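Local coordinates for putrescine aminotransferase (Halomonas elongata DSM 2581, PDB 6GWI), which probably transfers amino groups from amines such as putrescine to keto acids, using pyridoxal-5'-phosphate as its cofactor, at residues A218-E223 / I251-D256. Residues are numbered along the deposited sequence; the frame is centred on the assembly and turned at random.
Sequences AAFIAE and ILLVAD. With PLP (pyridoxal-5'-phosphate), chain D.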
ATOM      1  N   ALA B 218       5.316  10.567  21.804  1.00 20.73           N
ATOM      2  CA  ALA B 218       4.024  10.721  21.152  1.00 15.30           C
ATOM      3  C   ALA B 218       3.126   9.501  21.305  1.00 17.69           C
ATOM      4  O   ALA B 218       1.910   9.653  21.457  1.00 19.23           O
ATOM      5  CB  ALA B 218       4.222  11.012  19.658  1.00 18.84           C
ATOM      6  N   ALA B 219       3.683   8.292  21.277  1.00 20.87           N
ATOM      7  CA  ALA B 219       2.832   7.113  21.228  1.00 23.36           C
ATOM      8  C   ALA B 219       3.620   5.853  21.545  1.00 21.64           C
ATOM      9  O   ALA B 219       4.840   5.791  21.365  1.00 24.79           O
ATOM     10  CB  ALA B 219       2.168   6.967  19.849  1.00 21.00           C
ATOM     11  N   PHE B 220       2.887   4.847  22.015  1.00 19.87           N
ATOM     12  CA  PHE B 220       3.356   3.473  22.152  1.00 28.96           C
ATOM     13  C   PHE B 220       2.571   2.610  21.172  1.00 28.68           C
ATOM     14  O   PHE B 220       1.338   2.685  21.128  1.00 22.84           O
ATOM     15  CB  PHE B 220       3.173   2.985  23.591  1.00 24.26           C
ATOM     16  CG  PHE B 220       3.414   1.510  23.785  1.00 17.15           C
ATOM     17  CD1 PHE B 220       4.658   0.947  23.550  1.00 18.45           C
ATOM     18  CD2 PHE B 220       2.392   0.691  24.237  1.00 24.69           C
ATOM     19  CE1 PHE B 220       4.871  -0.408  23.747  1.00 22.36           C
ATOM     20  CE2 PHE B 220       2.600  -0.661  24.436  1.00 21.47           C
ATOM     21  CZ  PHE B 220       3.840  -1.210  24.190  1.00 29.94           C
ATOM     22  N   ILE B 221       3.280   1.828  20.364  1.00 20.42           N
ATOM     23  CA  ILE B 221       2.662   0.979  19.352  1.00 17.64           C
ATOM     24  C   ILE B 221       3.011  -0.469  19.662  1.00 23.47           C
ATOM     25  O   ILE B 221       4.171  -0.785  19.952  1.00 24.89           O
ATOM     26  CB  ILE B 221       3.111   1.374  17.931  1.00 17.22           C
ATOM     27  CG1 ILE B 221       2.318   0.588  16.880  1.00 18.57           C
ATOM     28  CG2 ILE B 221       4.609   1.139  17.751  1.00 24.59           C
ATOM     29  CD1 ILE B 221       2.642   0.971  15.421  1.00 20.17           C
ATOM     30  N   ALA B 222       2.012  -1.348  19.595  1.00 20.38           N
ATOM     31  CA  ALA B 222       2.244  -2.752  19.894  1.00 23.81           C
ATOM     32  C   ALA B 222       1.160  -3.612  19.264  1.00 26.15           C
ATOM     33  O   ALA B 222       0.001  -3.199  19.177  1.00 22.95           O
ATOM     34  CB  ALA B 222       2.287  -2.987  21.410  1.00 27.21           C
ATOM     35  N   GLU B 223       1.555  -4.798  18.806  1.00 26.60           N
ATOM     36  CA  GLU B 223       0.591  -5.844  18.481  1.00 26.35           C
ATOM     37  C   GLU B 223       0.048  -6.421  19.785  1.00 26.34           C
ATOM     38  O   GLU B 223       0.836  -6.713  20.692  1.00 22.24           O
ATOM     39  CB  GLU B 223       1.250  -6.954  17.658  1.00 18.15           C
ATOM     40  CG  GLU B 223       1.967  -6.493  16.391  1.00 21.55           C
ATOM     41  CD  GLU B 223       2.977  -7.518  15.887  1.00 30.29           C
ATOM     42  OE1 GLU B 223       2.566  -8.580  15.370  1.00 28.21           O
ATOM     43  OE2 GLU B 223       4.192  -7.267  16.025  1.00 31.66           O
ATOM     44  N   ILE B 251       0.205   9.823  26.532  1.00 24.98           N
ATOM     45  CA  ILE B 251       0.767   9.169  25.355  1.00 28.16           C
ATOM     46  C   ILE B 251      -0.344   8.413  24.644  1.00 25.22           C
ATOM     47  O   ILE B 251      -1.238   7.857  25.287  1.00 24.32           O
ATOM     48  CB  ILE B 251       1.906   8.218  25.784  1.00 37.50           C
ATOM     49  CG1 ILE B 251       2.495   7.469  24.592  1.00 44.03           C
ATOM     50  CG2 ILE B 251       1.387   7.239  26.845  1.00 56.84           C
ATOM     51  CD1 ILE B 251       3.572   6.463  24.976  1.00 56.49           C
ATOM     52  N   LEU B 252      -0.296   8.399  23.314  1.00 26.96           N
ATOM     53  CA  LEU B 252      -1.290   7.668  22.544  1.00 27.87           C
ATOM     54  C   LEU B 252      -0.953   6.182  22.518  1.00 26.83           C
ATOM     55  O   LEU B 252       0.218   5.787  22.499  1.00 30.61           O
ATOM     56  CB  LEU B 252      -1.370   8.204  21.116  1.00 29.90           C
ATOM     57  CG  LEU B 252      -1.793   9.662  20.947  1.00 31.96           C
ATOM     58  CD1 LEU B 252      -1.674  10.070  19.492  1.00 35.06           C
ATOM     59  CD2 LEU B 252      -3.218   9.873  21.433  1.00 27.79           C
ATOM     60  N   LEU B 253      -1.994   5.357  22.472  1.00 17.84           N
ATOM     61  CA  LEU B 253      -1.854   3.914  22.337  1.00 24.23           C
ATOM     62  C   LEU B 253      -2.274   3.514  20.931  1.00 27.79           C
ATOM     63  O   LEU B 253      -3.408   3.784  20.519  1.00 23.65           O
ATOM     64  CB  LEU B 253      -2.700   3.172  23.372  1.00 33.54           C
ATOM     65  CG  LEU B 253      -2.745   1.649  23.234  1.00 28.62           C
ATOM     66  CD1 LEU B 253      -1.371   1.038  23.369  1.00 20.83           C
ATOM     67  CD2 LEU B 253      -3.688   1.050  24.267  1.00 27.31           C
ATOM     68  N   VAL B 254      -1.363   2.874  20.205  1.00 23.11           N
ATOM     69  CA  VAL B 254      -1.652   2.302  18.896  1.00 20.89           C
ATOM     70  C   VAL B 254      -1.604   0.787  19.045  1.00 23.99           C
ATOM     71  O   VAL B 254      -0.539   0.212  19.307  1.00 22.13           O
ATOM     72  CB  VAL B 254      -0.665   2.776  17.822  1.00 23.53           C
ATOM     73  CG1 VAL B 254      -1.042   2.186  16.463  1.00 27.57           C
ATOM     74  CG2 VAL B 254      -0.627   4.294  17.763  1.00 16.52           C
ATOM     75  N   ALA B 255      -2.751   0.140  18.882  1.00 23.05           N
ATOM     76  CA  ALA B 255      -2.841  -1.316  18.871  1.00 23.69           C
ATOM     77  C   ALA B 255      -2.876  -1.765  17.413  1.00 25.18           C
ATOM     78  O   ALA B 255      -3.856  -1.508  16.705  1.00 20.52           O
ATOM     79  CB  ALA B 255      -4.073  -1.792  19.636  1.00 25.91           C
ATOM     80  N   ASP B 256      -1.806  -2.413  16.959  1.00 22.85           N
ATOM     81  CA  ASP B 256      -1.733  -2.892  15.579  1.00 30.44           C
ATOM     82  C   ASP B 256      -2.546  -4.178  15.479  1.00 26.65           C
ATOM     83  O   ASP B 256      -2.112  -5.234  15.951  1.00 19.76           O
ATOM     84  CB  ASP B 256      -0.284  -3.117  15.154  1.00 29.36           C
ATOM     85  CG  ASP B 256      -0.150  -3.449  13.669  1.00 22.85           C
ATOM     86  OD1 ASP B 256      -1.137  -3.914  13.063  1.00 23.97           O
ATOM     87  OD2 ASP B 256       0.952  -3.262  13.110  1.00 18.87           O
TER
HETATM   88  N1  PLP D 501       1.120  -5.075  11.028  1.00 27.25           N
HETATM   89  C2  PLP D 501       1.094  -6.398  11.413  1.00 25.75           C
HETATM   90  C2A PLP D 501       0.889  -6.751  12.861  1.00 19.04           C
HETATM   91  C3  PLP D 501       1.255  -7.399  10.458  1.00 28.49           C
HETATM   92  O3  PLP D 501       1.226  -8.709  10.862  1.00 22.72           O
HETATM   93  C4  PLP D 501       1.433  -7.082   9.107  1.00 32.11           C
HETATM   94  C4A PLP D 501       0.956  -8.082   8.086  1.00 33.98           C
HETATM   95  C5  PLP D 501       1.465  -5.734   8.739  1.00 27.59           C
HETATM   96  C6  PLP D 501       1.306  -4.742   9.701  1.00 29.53           C
HETATM   97  C5A PLP D 501       1.671  -5.313   7.300  1.00 23.92           C
HETATM   98  O4P PLP D 501       0.509  -5.485   6.522  1.00 22.66           O
HETATM   99  P   PLP D 501       0.661  -5.505   4.918  1.00 21.27           P
HETATM  100  O1P PLP D 501       1.271  -4.202   4.460  1.00 19.43           O
HETATM  101  O2P PLP D 501      -0.701  -5.710   4.298  1.00 22.77           O
HETATM  102  O3P PLP D 501       1.565  -6.645   4.529  1.00 16.68           O
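Phe220 takes hold of 251-256 through both its peptide groups: its N donates to Leu252 O, and its O accepts a nearly straight bond (175°) from Val254 N, 2.9 Å away. Phe220 CD2 lies 3.9 Å from Leu253 CD1, the two side chains running side by side, while Tyr238 and Val242 of helix 238-248 also touch the Phe220 side chain. On the face bearing Ile221 and Val254, their CG1 atoms meet at 3.7 Å; beta-branched side chains suit a strand, and these two fill the layer against helix 117-134. The strands are parallel neighbours in a right-handed beta-alpha-beta unit of the large domain of a fold-type I aminotransferase, and their C-terminal ends deliver two acids to the cofactor. Asp256 CB rests 4.0 Å from Ala222 O. With CG anti to the backbone N (chi1 -173°), the carboxylate reaches the pyridine: Asp256 CG lies 3.4 Å and OD2 2.8 Å from PLP N1; OD2 is hydrogen-bonded to His151 ND1 and Asn121 ND2, while OD1, 3.3 Å from PLP N1, accepts from Val258 N. An alanine here would probably leave the pyridine nitrogen without its acidic mate. Beside Asp256, the Glu223 carboxylate is held by the amides of Tyr150 (to OE2) and Gly227 (to OE1).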